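Long-range contacts in STU0660 (PDB 3ZTH), which is a large Csn2 protein of CRISPR-mediated bacterial immunity that binds magnesium and probably DNA: residues 21-26 / 235-240; 75-80 / 200-205; 87-92 / 182-187; 254-259 / 298-303. One frame throughout, in Å; residues are numbered along the deposited sequence.

Interaction 1. Residues 21-26 / 235-240; sequences TQIVGQ and ILFPSD. With MG (magnesium ion), chain C.
Gln26 sets CG anti to its carbonyl carbon and bends at chi2 (-50°), while Asp240, its CG likewise anti to the carbonyl carbon, brings up its carboxylate; the two flat groups cross obliquely, their planes 61° apart. A magnesium ion sits at both tips. Asp240 OD2 binds the ion at 2.4 Å, and Gln26 OE1 approaches it less closely, at 2.7 Å, with three waters also on the metal. Gln26 NE2 makes a weak bond of 2.9 Å to Asp240 OD2 and another hydrogen bond to Pro298 O, which fixes the amide with its oxygen toward the metal. At Gly25 the phi of 136° would press a CB against Val24 O, so a residue without a side chain fits; its carbonyl accepts a hydrogen bond from a water on the metal. Behind the site, strands 21-24 and 235-237 run parallel at the heart of the P-loop NTPase-like sheet: Leu236 N reaches Thr21 O at 2.7 Å and Ile23 N reaches Leu236 O at 2.8 Å. The Ile23 side chain lies along Phe237, CD1 3.8 Å from CZ. Pro238 has no N-H to offer Ile23 O; a water bridges Ile23 O and Pro238 O instead, and the proline ring crosses Val24 nearly at right angles. One carboxylate, one neutral amide oxygen and several waters make a hard-oxygen site, and the cation would be expected to keep Asp240 ionised.

Interaction 2. Residues 75-80 / 200-205; sequences YHYIDI and LIVLKN
The Tyr75 ring carries Leu200 CD2 over one face, 3.7 Å above its plane and offset toward the rim, a CH-pi contact, and also meets Phe42 edge-to-face. The Tyr77 ring instead has Leu200 CD2 at its edge, in plane, while Val202 CG2 comes in obliquely. Tyr75 precedes, and Tyr77 belongs to, the first of two parallel strands, 76-80 and 200-204, at one edge of this P-loop NTPase-like alpha/beta sheet. Five backbone hydrogen bonds join them. Three lie nearly along the acceptor C=O axis, as in Ile78 N to Leu200 O at 2.9 Å, but the first, Leu200 N to His76 O at 3.1 Å, has its donor well above the carbonyl plane. Tyr77, with CG anti to the backbone N (chi1 -174°), lies alongside Leu200 and donates its hydroxyl to the anti lone pair of Asp79 OD2 at 2.7 Å; Trp35 NE1 also bonds that oxygen, so a carboxylate is well matched to its two donors. Helix 28-43 covers this face. On the other face, branched aliphatic side chains suit the buried layer under helix 177-192: Ile80 and Leu203 point the same way, and their CG2 and CD2 methyls, respectively, press together at 3.3 Å.

Interaction 3. Residues 87-92 / 182-187; sequences LEQMEY and SLFLEM
Packing is tightest where two selenomethionines, Met90 and Met187, slide past each other in opposite directions. Met187 sets CG anti to its backbone N (chi1 174°), runs extended and bends at chi3, which pushes its CE methyl to 3.3 Å from Met90 CG and 3.0 Å from Gln89 O. Met90 bends at chi3 too, and its CE lands on the helix backbone side of Leu183, 3.8 Å from CB, the two side chains crossing at about a right angle. Methionine's long, unbranched chain, here with selenium for sulfur, suits this place because it can bend to follow the surface between the helices. The segments join helix 83-89, at its C-terminal end, to helix 177-192, which packs against the Ile78 and Ile80 face of the central sheet in the P-loop NTPase-like fold. Contact is looser toward Phe184: Gln89 CB stands at the ring's edge, 4.0 Å from CE1, and Met90 SE keeps 4.1 Å from Phe184 CA. The partly exposed Gln89 leads its polar end away from helix 177-192, OE1 accepting a hydrogen bond from Leu97 N. Met90 O is hydrogen-bonded to Tyr142 OH of a third subunit, and Leu135 of that subunit packs on Met187.

Interaction 4. Residues 254-259 / 298-303; sequences VNILSD and PYLLTK
Two aliphatic crossings and a polar cluster hold strand 254-257 and the turn after it to the loop 298-303. Ile256 points at the loop and crosses Leu300 obliquely, tip to tip, with the two CD1 methyls 3.6 Å apart; it meets Leu301 at about a right angle, its CG2 lying 4.1 Å from Leu301 CD1. Leu301 has a left-handed backbone (phi 55°), which turns the chain so that the carbonyls of Leu300 and Leu301 reach Ser258 and Asp259. Ser258 also points toward the loop, and its small hydroxyl fits among several polar groups: OG is 2.7 Å from Thr302 OG1 and 3.1 Å from Leu300 O, with the destination of its one proton unsettled, while it accepts a hydrogen bond from Gln26 N. One residue on, Asp259 N bonds Leu301 O at 2.8 Å, nearly along the C=O axis. The Asp259 carboxylate reaches across to Lys303 N, OD2 meeting it at 2.4 Å, a straight (166°) but unusually short bond, so the packing here is tight; a carboxylate suits as acceptor for the N-H. The lysine chain itself runs extended away from the strand. Leu300 is covered by Leu318 and Leu321 of helix 312-324, whereas Leu257 turns the other way, onto helix 28-43; strand 254-257 lies between parallel strand 20-24 and antiparallel strand 261-263.

How the interactions relate
Interactions 1, 2 and 4 share one sheet, in the order 76-80, 199-204, 232-237, 20-24, 254-257. Interaction 2 joins interaction 1 through probable hydrogen bonds such as Ile235 O to Leu203 N at 2.9 Å, and interaction 4 joins it from the other side through Val24 O to Leu257 N at 2.7 Å. Interaction 3 packs beneath interaction 2, with Phe184 CZ 3.3 Å from Ile80 CD1, and its centre is about 33 Å from that of interaction 4. Asp240 of interaction 1 holds one magnesium, and another lies about 10 Å from its side chain; the Pro298 side chain (interaction 4) is about 7 Å from the first ion, against about 13 Å for Lys204 (interaction 2).

Interaction 1. Residues 21-26 / 235-240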
loop_
_atom_site.group_PDB
_atom_site.type_symbol
_atom_site.label_atom_id
_atom_site.label_comp_id
_atom_site.label_asym_id
_atom_site.label_seq_id
_atom_site.Cartn_x
_atom_site.Cartn_y
_atom_site.Cartn_z
ATOM N N THR A 21 9.268 -16.722 38.236
ATOM C CA THR A 21 10.693 -16.829 37.948
ATOM C C THR A 21 11.366 -15.451 37.971
ATOM O O THR A 21 10.826 -14.479 37.432
ATOM C CB THR A 21 10.911 -17.450 36.550
ATOM O OG1 THR A 21 10.257 -18.720 36.489
ATOM C CG2 THR A 21 12.405 -17.629 36.256
ATOM N N GLN A 22 12.544 -15.374 38.585
ATOM C CA GLN A 22 13.292 -14.117 38.661
ATOM C C GLN A 22 14.717 -14.280 38.136
ATOM O O GLN A 22 15.474 -15.139 38.591
ATOM C CB GLN A 22 13.327 -13.599 40.100
ATOM C CG GLN A 22 11.944 -13.313 40.690
ATOM C CD GLN A 22 12.006 -12.887 42.146
ATOM O OE1 GLN A 22 12.212 -11.710 42.463
ATOM N NE2 GLN A 22 11.840 -13.850 43.043
ATOM N N ILE A 23 15.073 -13.456 37.161
ATOM C CA ILE A 23 16.394 -13.500 36.563
ATOM C C ILE A 23 17.150 -12.278 37.044
ATOM O O ILE A 23 16.745 -11.145 36.795
ATOM C CB ILE A 23 16.298 -13.520 35.019
ATOM C CG1 ILE A 23 15.693 -14.850 34.570
ATOM C CG2 ILE A 23 17.682 -13.347 34.390
ATOM C CD1 ILE A 23 15.409 -14.928 33.103
ATOM N N VAL A 24 18.251 -12.524 37.741
ATOM C CA VAL A 24 19.067 -11.465 38.320
ATOM C C VAL A 24 20.537 -11.708 37.980
ATOM O O VAL A 24 20.870 -12.717 37.366
ATOM C CB VAL A 24 18.876 -11.464 39.848
ATOM C CG1 VAL A 24 19.858 -10.552 40.491
ATOM C CG2 VAL A 24 17.462 -11.022 40.201
ATOM N N GLY A 25 21.421 -10.799 38.374
ATOM C CA GLY A 25 22.825 -11.006 38.075
ATOM C C GLY A 25 23.519 -9.763 37.560
ATOM O O GLY A 25 22.871 -8.804 37.144
ATOM N N GLN A 26 24.847 -9.783 37.577
ATOM C CA GLN A 26 25.619 -8.636 37.133
ATOM C C GLN A 26 25.944 -8.677 35.653
ATOM O O GLN A 26 26.407 -7.689 35.096
ATOM C CB GLN A 26 26.902 -8.515 37.958
ATOM C CG GLN A 26 26.633 -8.248 39.429
ATOM C CD GLN A 26 25.664 -7.086 39.631
ATOM O OE1 GLN A 26 25.999 -5.934 39.361
ATOM N NE2 GLN A 26 24.453 -7.391 40.093
ATOM N N ILE A 235 7.987 -14.283 34.453
ATOM C CA ILE A 235 9.449 -14.228 34.388
ATOM C C ILE A 235 9.802 -12.754 34.567
ATOM O O ILE A 235 9.498 -11.934 33.699
ATOM C CB ILE A 235 10.016 -14.679 33.038
ATOM C CG1 ILE A 235 9.829 -16.180 32.850
ATOM C CG2 ILE A 235 11.517 -14.389 32.993
ATOM C CD1 ILE A 235 10.406 -16.705 31.524
ATOM N N LEU A 236 10.429 -12.429 35.696
ATOM C CA LEU A 236 10.818 -11.060 36.025
ATOM C C LEU A 236 12.339 -10.861 35.951
ATOM O O LEU A 236 13.103 -11.809 36.114
ATOM C CB LEU A 236 10.341 -10.717 37.442
ATOM C CG LEU A 236 8.914 -11.141 37.845
ATOM C CD1 LEU A 236 8.699 -10.878 39.331
ATOM C CD2 LEU A 236 7.878 -10.394 37.025
ATOM N N PHE A 237 12.763 -9.626 35.696
ATOM C CA PHE A 237 14.181 -9.260 35.639
ATOM C C PHE A 237 14.358 -8.132 36.652
ATOM O O PHE A 237 14.397 -6.950 36.288
ATOM C CB PHE A 237 14.558 -8.753 34.244
ATOM C CG PHE A 237 14.557 -9.819 33.191
ATOM C CD1 PHE A 237 13.364 -10.229 32.598
ATOM C CD2 PHE A 237 15.746 -10.413 32.789
ATOM C CE1 PHE A 237 13.354 -11.212 31.621
ATOM C CE2 PHE A 237 15.751 -11.398 31.810
ATOM C CZ PHE A 237 14.548 -11.800 31.222
ATOM N N PRO A 238 14.449 -8.481 37.945
ATOM C CA PRO A 238 14.612 -7.495 39.021
ATOM C C PRO A 238 15.928 -6.740 38.989
ATOM O O PRO A 238 16.931 -7.239 38.480
ATOM C CB PRO A 238 14.489 -8.331 40.292
ATOM C CG PRO A 238 13.688 -9.516 39.865
ATOM C CD PRO A 238 14.252 -9.830 38.501
ATOM N N SER A 239 15.904 -5.532 39.543
ATOM C CA SER A 239 17.089 -4.682 39.641
ATOM C C SER A 239 17.986 -5.308 40.702
ATOM O O SER A 239 17.588 -6.248 41.388
ATOM C CB SER A 239 16.703 -3.279 40.103
ATOM O OG SER A 239 15.557 -2.819 39.417
ATOM N N ASP A 240 19.184 -4.767 40.861
ATOM C CA ASP A 240 20.120 -5.299 41.840
ATOM C C ASP A 240 19.724 -5.091 43.303
ATOM O O ASP A 240 20.154 -5.854 44.175
ATOM C CB ASP A 240 21.502 -4.690 41.617
ATOM C CG ASP A 240 22.139 -5.150 40.325
ATOM O OD1 ASP A 240 21.502 -5.921 39.576
ATOM O OD2 ASP A 240 23.289 -4.733 40.064
HETATM MG MG MG C . 24.479 -4.216 38.016
HETATM O O HOH W 1 17.766 -8.710 36.275
HETATM O O HOH W 2 23.277 -6.262 37.320
HETATM O O HOH W 3 25.557 -2.859 39.759
HETATM O O HOH W 4 25.778 -3.587 36.099
#

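Interaction 2. Residues 75-80 / 200-205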
loop_
_atom_site.group_PDB
_atom_site.type_symbol
_atom_site.label_atom_id
_atom_site.label_comp_id
_atom_site.label_asym_id
_atom_site.label_seq_id
_atom_site.Cartn_x
_atom_site.Cartn_y
_atom_site.Cartn_z
ATOM N N TYR A 75 3.130 -21.223 24.659
ATOM C CA TYR A 75 2.521 -20.254 25.574
ATOM C C TYR A 75 1.851 -19.088 24.875
ATOM O O TYR A 75 2.165 -18.777 23.731
ATOM C CB TYR A 75 3.575 -19.612 26.493
ATOM C CG TYR A 75 4.395 -20.533 27.357
ATOM C CD1 TYR A 75 3.920 -20.974 28.592
ATOM C CD2 TYR A 75 5.669 -20.927 26.964
ATOM C CE1 TYR A 75 4.700 -21.779 29.412
ATOM C CE2 TYR A 75 6.456 -21.732 27.779
ATOM C CZ TYR A 75 5.966 -22.154 29.000
ATOM O OH TYR A 75 6.746 -22.964 29.800
ATOM N N HIS A 76 0.929 -18.445 25.588
ATOM C CA HIS A 76 0.291 -17.229 25.111
ATOM C C HIS A 76 1.239 -16.227 25.764
ATOM O O HIS A 76 1.092 -15.886 26.938
ATOM C CB HIS A 76 -1.117 -17.066 25.682
ATOM C CG HIS A 76 -2.166 -17.802 24.910
ATOM N ND1 HIS A 76 -2.519 -19.106 25.188
ATOM C CD2 HIS A 76 -2.901 -17.432 23.834
ATOM C CE1 HIS A 76 -3.427 -19.508 24.315
ATOM N NE2 HIS A 76 -3.676 -18.511 23.484
ATOM N N TYR A 77 2.230 -15.796 24.996
ATOM C CA TYR A 77 3.272 -14.889 25.463
ATOM C C TYR A 77 2.942 -13.397 25.484
ATOM O O TYR A 77 2.475 -12.841 24.493
ATOM C CB TYR A 77 4.510 -15.101 24.595
ATOM C CG TYR A 77 5.735 -14.349 25.040
ATOM C CD1 TYR A 77 6.520 -14.823 26.088
ATOM C CD2 TYR A 77 6.117 -13.164 24.409
ATOM C CE1 TYR A 77 7.660 -14.140 26.498
ATOM C CE2 TYR A 77 7.253 -12.468 24.814
ATOM C CZ TYR A 77 8.020 -12.964 25.860
ATOM O OH TYR A 77 9.145 -12.285 26.274
ATOM N N ILE A 78 3.193 -12.746 26.612
ATOM C CA ILE A 78 2.966 -11.311 26.701
ATOM C C ILE A 78 4.210 -10.635 27.243
ATOM O O ILE A 78 4.604 -10.866 28.387
ATOM C CB ILE A 78 1.823 -10.935 27.632
ATOM C CG1 ILE A 78 0.493 -11.422 27.066
ATOM C CG2 ILE A 78 1.817 -9.422 27.818
ATOM C CD1 ILE A 78 -0.725 -10.978 27.887
ATOM N N ASP A 79 4.820 -9.790 26.424
ATOM C CA ASP A 79 6.025 -9.091 26.835
ATOM C C ASP A 79 5.739 -7.682 27.314
ATOM O O ASP A 79 5.167 -6.878 26.593
ATOM C CB ASP A 79 7.025 -9.024 25.685
ATOM C CG ASP A 79 8.417 -8.655 26.161
ATOM O OD1 ASP A 79 8.704 -7.444 26.260
ATOM O OD2 ASP A 79 9.213 -9.573 26.455
ATOM N N ILE A 80 6.139 -7.389 28.543
ATOM C CA ILE A 80 5.958 -6.063 29.100
ATOM C C ILE A 80 7.311 -5.499 29.520
ATOM O O ILE A 80 7.810 -5.780 30.607
ATOM C CB ILE A 80 4.989 -6.087 30.292
ATOM C CG1 ILE A 80 3.573 -6.369 29.781
ATOM C CG2 ILE A 80 5.011 -4.759 31.019
ATOM C CD1 ILE A 80 2.520 -6.368 30.869
ATOM N N LEU A 200 2.448 -17.007 29.528
ATOM C CA LEU A 200 3.779 -16.676 29.989
ATOM C C LEU A 200 3.923 -15.174 29.878
ATOM O O LEU A 200 3.845 -14.620 28.790
ATOM C CB LEU A 200 4.821 -17.370 29.129
ATOM C CG LEU A 200 6.273 -16.977 29.379
ATOM C CD1 LEU A 200 6.625 -17.116 30.864
ATOM C CD2 LEU A 200 7.162 -17.865 28.513
ATOM N N ILE A 201 4.123 -14.518 31.012
ATOM C CA ILE A 201 4.257 -13.074 31.035
ATOM C C ILE A 201 5.625 -12.642 31.544
ATOM O O ILE A 201 6.027 -12.996 32.653
ATOM C CB ILE A 201 3.150 -12.463 31.911
ATOM C CG1 ILE A 201 1.787 -12.918 31.379
ATOM C CG2 ILE A 201 3.258 -10.943 31.920
ATOM C CD1 ILE A 201 0.613 -12.320 32.106
ATOM N N VAL A 202 6.329 -11.874 30.718
ATOM C CA VAL A 202 7.665 -11.369 31.039
ATOM C C VAL A 202 7.614 -9.897 31.417
ATOM O O VAL A 202 7.022 -9.096 30.698
ATOM C CB VAL A 202 8.615 -11.516 29.829
ATOM C CG1 VAL A 202 9.897 -10.758 30.076
ATOM C CG2 VAL A 202 8.921 -12.973 29.584
ATOM N N LEU A 203 8.255 -9.542 32.528
ATOM C CA LEU A 203 8.276 -8.153 32.988
ATOM C C LEU A 203 9.660 -7.599 33.326
ATOM O O LEU A 203 10.305 -8.053 34.264
ATOM C CB LEU A 203 7.387 -8.005 34.220
ATOM C CG LEU A 203 5.878 -7.960 33.986
ATOM C CD1 LEU A 203 5.147 -8.606 35.156
ATOM C CD2 LEU A 203 5.446 -6.515 33.820
ATOM N N LYS A 204 10.120 -6.610 32.572
ATOM C CA LYS A 204 11.406 -6.009 32.881
ATOM C C LYS A 204 11.311 -4.499 32.718
ATOM O O LYS A 204 10.381 -4.004 32.094
ATOM C CB LYS A 204 12.517 -6.590 31.992
ATOM C CG LYS A 204 12.699 -5.948 30.634
ATOM C CD LYS A 204 13.944 -6.527 29.950
ATOM C CE LYS A 204 14.372 -5.709 28.720
ATOM N NZ LYS A 204 13.396 -5.753 27.597
ATOM N N ASN A 205 12.258 -3.781 33.314
ATOM C CA ASN A 205 12.314 -2.318 33.256
ATOM C C ASN A 205 11.302 -1.602 34.131
ATOM O O ASN A 205 11.301 -0.388 34.187
ATOM C CB ASN A 205 12.125 -1.821 31.823
ATOM C CG ASN A 205 13.109 -2.433 30.866
ATOM O OD1 ASN A 205 14.318 -2.356 31.073
ATOM N ND2 ASN A 205 12.600 -3.046 29.803
#

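Interaction 3. Residues 87-92 / 182-187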
loop_
_atom_site.group_PDB
_atom_site.type_symbol
_atom_site.label_atom_id
_atom_site.label_comp_id
_atom_site.label_asym_id
_atom_site.label_seq_id
_atom_site.Cartn_x
_atom_site.Cartn_y
_atom_site.Cartn_z
ATOM N N LEU A 87 -0.159 -0.510 27.924
ATOM C CA LEU A 87 -1.302 0.169 27.326
ATOM C C LEU A 87 -1.757 -0.593 26.080
ATOM O O LEU A 87 -2.957 -0.768 25.850
ATOM C CB LEU A 87 -0.937 1.601 26.939
ATOM C CG LEU A 87 -2.012 2.383 26.169
ATOM C CD1 LEU A 87 -3.287 2.476 26.997
ATOM C CD2 LEU A 87 -1.492 3.767 25.833
ATOM N N GLU A 88 -0.793 -1.055 25.285
ATOM C CA GLU A 88 -1.093 -1.798 24.060
ATOM C C GLU A 88 -1.854 -3.094 24.312
ATOM O O GLU A 88 -2.674 -3.504 23.489
ATOM C CB GLU A 88 0.196 -2.086 23.284
ATOM C CG GLU A 88 0.494 -1.045 22.211
ATOM C CD GLU A 88 1.918 -1.122 21.665
ATOM O OE1 GLU A 88 2.411 -2.249 21.411
ATOM O OE2 GLU A 88 2.537 -0.044 21.480
ATOM N N GLN A 89 -1.593 -3.736 25.446
ATOM C CA GLN A 89 -2.292 -4.971 25.769
ATOM C C GLN A 89 -3.741 -4.704 26.166
ATOM O O GLN A 89 -4.566 -5.618 26.193
ATOM C CB GLN A 89 -1.587 -5.720 26.903
ATOM C CG GLN A 89 -0.323 -6.437 26.484
ATOM C CD GLN A 89 -0.533 -7.354 25.293
ATOM O OE1 GLN A 89 -1.368 -8.263 25.316
ATOM N NE2 GLN A 89 0.237 -7.119 24.242
HETATM N N MSE A 90 -4.053 -3.448 26.466
HETATM C CA MSE A 90 -5.409 -3.091 26.861
HETATM C C MSE A 90 -6.230 -2.451 25.738
HETATM O O MSE A 90 -7.374 -2.040 25.939
HETATM C CB MSE A 90 -5.356 -2.201 28.102
HETATM C CG MSE A 90 -4.837 -2.974 29.306
HETATM SE SE MSE A 90 -4.653 -1.985 30.948
HETATM C CE MSE A 90 -6.473 -2.142 31.605
ATOM N N GLU A 91 -5.638 -2.382 24.552
ATOM C CA GLU A 91 -6.328 -1.843 23.392
ATOM C C GLU A 91 -6.842 -3.050 22.603
ATOM O O GLU A 91 -6.255 -4.135 22.656
ATOM C CB GLU A 91 -5.374 -1.008 22.537
ATOM C CG GLU A 91 -4.790 0.190 23.272
ATOM C CD GLU A 91 -3.752 0.942 22.445
ATOM O OE1 GLU A 91 -2.964 0.276 21.732
ATOM O OE2 GLU A 91 -3.712 2.193 22.517
ATOM N N TYR A 92 -7.946 -2.870 21.889
ATOM C CA TYR A 92 -8.519 -3.963 21.121
ATOM C C TYR A 92 -7.826 -4.096 19.773
ATOM O O TYR A 92 -8.175 -3.414 18.813
ATOM C CB TYR A 92 -10.017 -3.734 20.929
ATOM C CG TYR A 92 -10.735 -4.901 20.304
ATOM C CD1 TYR A 92 -11.226 -5.938 21.095
ATOM C CD2 TYR A 92 -10.922 -4.980 18.923
ATOM C CE1 TYR A 92 -11.888 -7.029 20.528
ATOM C CE2 TYR A 92 -11.584 -6.069 18.344
ATOM C CZ TYR A 92 -12.066 -7.088 19.156
ATOM O OH TYR A 92 -12.741 -8.158 18.612
ATOM N N SER A 182 -1.832 -2.695 38.161
ATOM C CA SER A 182 -3.018 -3.277 38.775
ATOM C C SER A 182 -4.151 -3.481 37.775
ATOM O O SER A 182 -4.760 -4.558 37.722
ATOM C CB SER A 182 -3.490 -2.400 39.926
ATOM O OG SER A 182 -2.482 -2.320 40.912
ATOM N N LEU A 183 -4.438 -2.452 36.982
ATOM C CA LEU A 183 -5.495 -2.561 35.984
ATOM C C LEU A 183 -5.158 -3.694 35.016
ATOM O O LEU A 183 -6.022 -4.503 34.665
ATOM C CB LEU A 183 -5.648 -1.243 35.223
ATOM C CG LEU A 183 -6.310 -0.132 36.041
ATOM C CD1 LEU A 183 -6.223 1.188 35.292
ATOM C CD2 LEU A 183 -7.766 -0.503 36.327
ATOM N N PHE A 184 -3.895 -3.758 34.599
ATOM C CA PHE A 184 -3.456 -4.807 33.686
ATOM C C PHE A 184 -3.640 -6.185 34.311
ATOM O O PHE A 184 -4.149 -7.107 33.666
ATOM C CB PHE A 184 -1.985 -4.619 33.322
ATOM C CG PHE A 184 -1.380 -5.798 32.615
ATOM C CD1 PHE A 184 -1.644 -6.034 31.272
ATOM C CD2 PHE A 184 -0.555 -6.686 33.299
ATOM C CE1 PHE A 184 -1.092 -7.139 30.615
ATOM C CE2 PHE A 184 -0.002 -7.791 32.653
ATOM C CZ PHE A 184 -0.271 -8.016 31.308
ATOM N N LEU A 185 -3.211 -6.334 35.560
ATOM C CA LEU A 185 -3.341 -7.619 36.240
ATOM C C LEU A 185 -4.803 -8.013 36.417
ATOM O O LEU A 185 -5.156 -9.187 36.298
ATOM C CB LEU A 185 -2.627 -7.576 37.592
ATOM C CG LEU A 185 -1.102 -7.517 37.468
ATOM C CD1 LEU A 185 -0.471 -7.455 38.851
ATOM C CD2 LEU A 185 -0.598 -8.745 36.701
ATOM N N GLU A 186 -5.650 -7.024 36.695
ATOM C CA GLU A 186 -7.076 -7.271 36.861
ATOM C C GLU A 186 -7.688 -7.804 35.571
ATOM O O GLU A 186 -8.502 -8.734 35.596
ATOM C CB GLU A 186 -7.800 -5.994 37.236
ATOM C CG GLU A 186 -7.928 -5.749 38.701
ATOM C CD GLU A 186 -9.176 -4.960 38.988
ATOM O OE1 GLU A 186 -10.277 -5.497 38.718
ATOM O OE2 GLU A 186 -9.061 -3.808 39.463
HETATM N N MSE A 187 -7.311 -7.194 34.449
HETATM C CA MSE A 187 -7.813 -7.636 33.160
HETATM C C MSE A 187 -7.336 -9.056 32.905
HETATM O O MSE A 187 -8.093 -9.898 32.421
HETATM C CB MSE A 187 -7.322 -6.729 32.040
HETATM C CG MSE A 187 -7.707 -7.248 30.664
HETATM SE SE MSE A 187 -7.533 -5.939 29.265
HETATM C CE MSE A 187 -5.659 -6.135 28.896
#

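Interaction 4. Residues 254-259 / 298-303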
loop_
_atom_site.group_PDB
_atom_site.type_symbol
_atom_site.label_atom_id
_atom_site.label_comp_id
_atom_site.label_asym_id
_atom_site.label_seq_id
_atom_site.Cartn_x
_atom_site.Cartn_y
_atom_site.Cartn_z
ATOM N N VAL A 254 14.968 -18.521 41.194
ATOM C CA VAL A 254 15.731 -17.290 41.164
ATOM C C VAL A 254 16.990 -17.690 40.420
ATOM O O VAL A 254 17.802 -18.454 40.929
ATOM C CB VAL A 254 16.107 -16.814 42.565
ATOM C CG1 VAL A 254 17.096 -15.675 42.471
ATOM C CG2 VAL A 254 14.863 -16.369 43.310
ATOM N N ASN A 255 17.131 -17.196 39.199
ATOM C CA ASN A 255 18.287 -17.519 38.380
ATOM C C ASN A 255 19.324 -16.400 38.396
ATOM O O ASN A 255 19.025 -15.252 38.049
ATOM C CB ASN A 255 17.827 -17.808 36.948
ATOM C CG ASN A 255 17.030 -19.107 36.842
ATOM O OD1 ASN A 255 17.600 -20.199 36.740
ATOM N ND2 ASN A 255 15.711 -18.993 36.887
ATOM N N ILE A 256 20.540 -16.739 38.807
ATOM C CA ILE A 256 21.623 -15.769 38.871
ATOM C C ILE A 256 22.441 -15.861 37.593
ATOM O O ILE A 256 23.005 -16.912 37.294
ATOM C CB ILE A 256 22.564 -16.059 40.056
ATOM C CG1 ILE A 256 21.751 -16.274 41.331
ATOM C CG2 ILE A 256 23.550 -14.905 40.239
ATOM C CD1 ILE A 256 22.585 -16.728 42.510
ATOM N N LEU A 257 22.494 -14.769 36.843
ATOM C CA LEU A 257 23.259 -14.717 35.605
ATOM C C LEU A 257 24.426 -13.741 35.749
ATOM O O LEU A 257 24.267 -12.538 35.514
ATOM C CB LEU A 257 22.358 -14.280 34.446
ATOM C CG LEU A 257 21.843 -15.407 33.540
ATOM C CD1 LEU A 257 21.105 -16.437 34.383
ATOM C CD2 LEU A 257 20.934 -14.847 32.438
ATOM N N SER A 258 25.595 -14.245 36.139
ATOM C CA SER A 258 26.772 -13.385 36.307
ATOM C C SER A 258 27.974 -13.949 35.563
ATOM O O SER A 258 27.877 -14.255 34.378
ATOM C CB SER A 258 27.121 -13.209 37.791
ATOM O OG SER A 258 26.212 -12.341 38.460
ATOM N N ASP A 259 29.112 -14.066 36.241
ATOM C CA ASP A 259 30.288 -14.629 35.582
ATOM C C ASP A 259 30.002 -16.105 35.338
ATOM O O ASP A 259 30.727 -16.789 34.619
ATOM C CB ASP A 259 31.543 -14.472 36.441
ATOM C CG ASP A 259 31.939 -13.027 36.633
ATOM O OD1 ASP A 259 31.713 -12.210 35.718
ATOM O OD2 ASP A 259 32.495 -12.702 37.699
ATOM N N PRO A 298 21.919 -10.910 43.863
ATOM C CA PRO A 298 22.257 -10.270 42.586
ATOM C C PRO A 298 23.769 -10.136 42.341
ATOM O O PRO A 298 24.208 -9.980 41.197
ATOM C CB PRO A 298 21.570 -8.909 42.696
ATOM C CG PRO A 298 20.394 -9.209 43.564
ATOM C CD PRO A 298 20.987 -10.073 44.638
ATOM N N TYR A 299 24.561 -10.202 43.407
ATOM C CA TYR A 299 26.009 -10.061 43.276
ATOM C C TYR A 299 26.805 -11.357 43.353
ATOM O O TYR A 299 28.025 -11.322 43.366
ATOM C CB TYR A 299 26.534 -9.098 44.340
ATOM C CG TYR A 299 25.949 -7.721 44.219
ATOM C CD1 TYR A 299 26.339 -6.866 43.187
ATOM C CD2 TYR A 299 24.961 -7.285 45.103
ATOM C CE1 TYR A 299 25.753 -5.603 43.033
ATOM C CE2 TYR A 299 24.367 -6.027 44.961
ATOM C CZ TYR A 299 24.766 -5.195 43.926
ATOM O OH TYR A 299 24.171 -3.966 43.782
ATOM N N LEU A 300 26.127 -12.496 43.396
ATOM C CA LEU A 300 26.821 -13.772 43.486
ATOM C C LEU A 300 27.462 -14.158 42.164
ATOM O O LEU A 300 27.049 -13.687 41.111
ATOM C CB LEU A 300 25.841 -14.862 43.924
ATOM C CG LEU A 300 25.198 -14.578 45.285
ATOM C CD1 LEU A 300 24.126 -15.603 45.594
ATOM C CD2 LEU A 300 26.286 -14.584 46.359
ATOM N N LEU A 301 28.478 -15.012 42.224
ATOM C CA LEU A 301 29.165 -15.487 41.023
ATOM C C LEU A 301 29.687 -14.332 40.172
ATOM O O LEU A 301 29.646 -14.383 38.945
ATOM C CB LEU A 301 28.213 -16.346 40.183
ATOM C CG LEU A 301 27.213 -17.198 40.976
ATOM C CD1 LEU A 301 26.278 -17.919 40.012
ATOM C CD2 LEU A 301 27.945 -18.187 41.860
ATOM N N THR A 302 30.179 -13.289 40.822
ATOM C CA THR A 302 30.693 -12.145 40.086
ATOM C C THR A 302 32.035 -11.681 40.618
ATOM O O THR A 302 32.130 -11.240 41.767
ATOM C CB THR A 302 29.734 -10.924 40.157
ATOM O OG1 THR A 302 28.429 -11.292 39.699
ATOM C CG2 THR A 302 30.257 -9.801 39.279
ATOM N N LYS A 303 33.075 -11.799 39.802
ATOM C CA LYS A 303 34.370 -11.306 40.222
ATOM C C LYS A 303 34.203 -9.826 39.940
ATOM O O LYS A 303 34.041 -9.430 38.788
ATOM C CB LYS A 303 35.501 -11.862 39.366
ATOM C CG LYS A 303 36.854 -11.376 39.848
ATOM C CD LYS A 303 37.954 -11.565 38.819
ATOM C CE LYS A 303 39.274 -11.004 39.345
ATOM N NZ LYS A 303 40.377 -11.093 38.343
#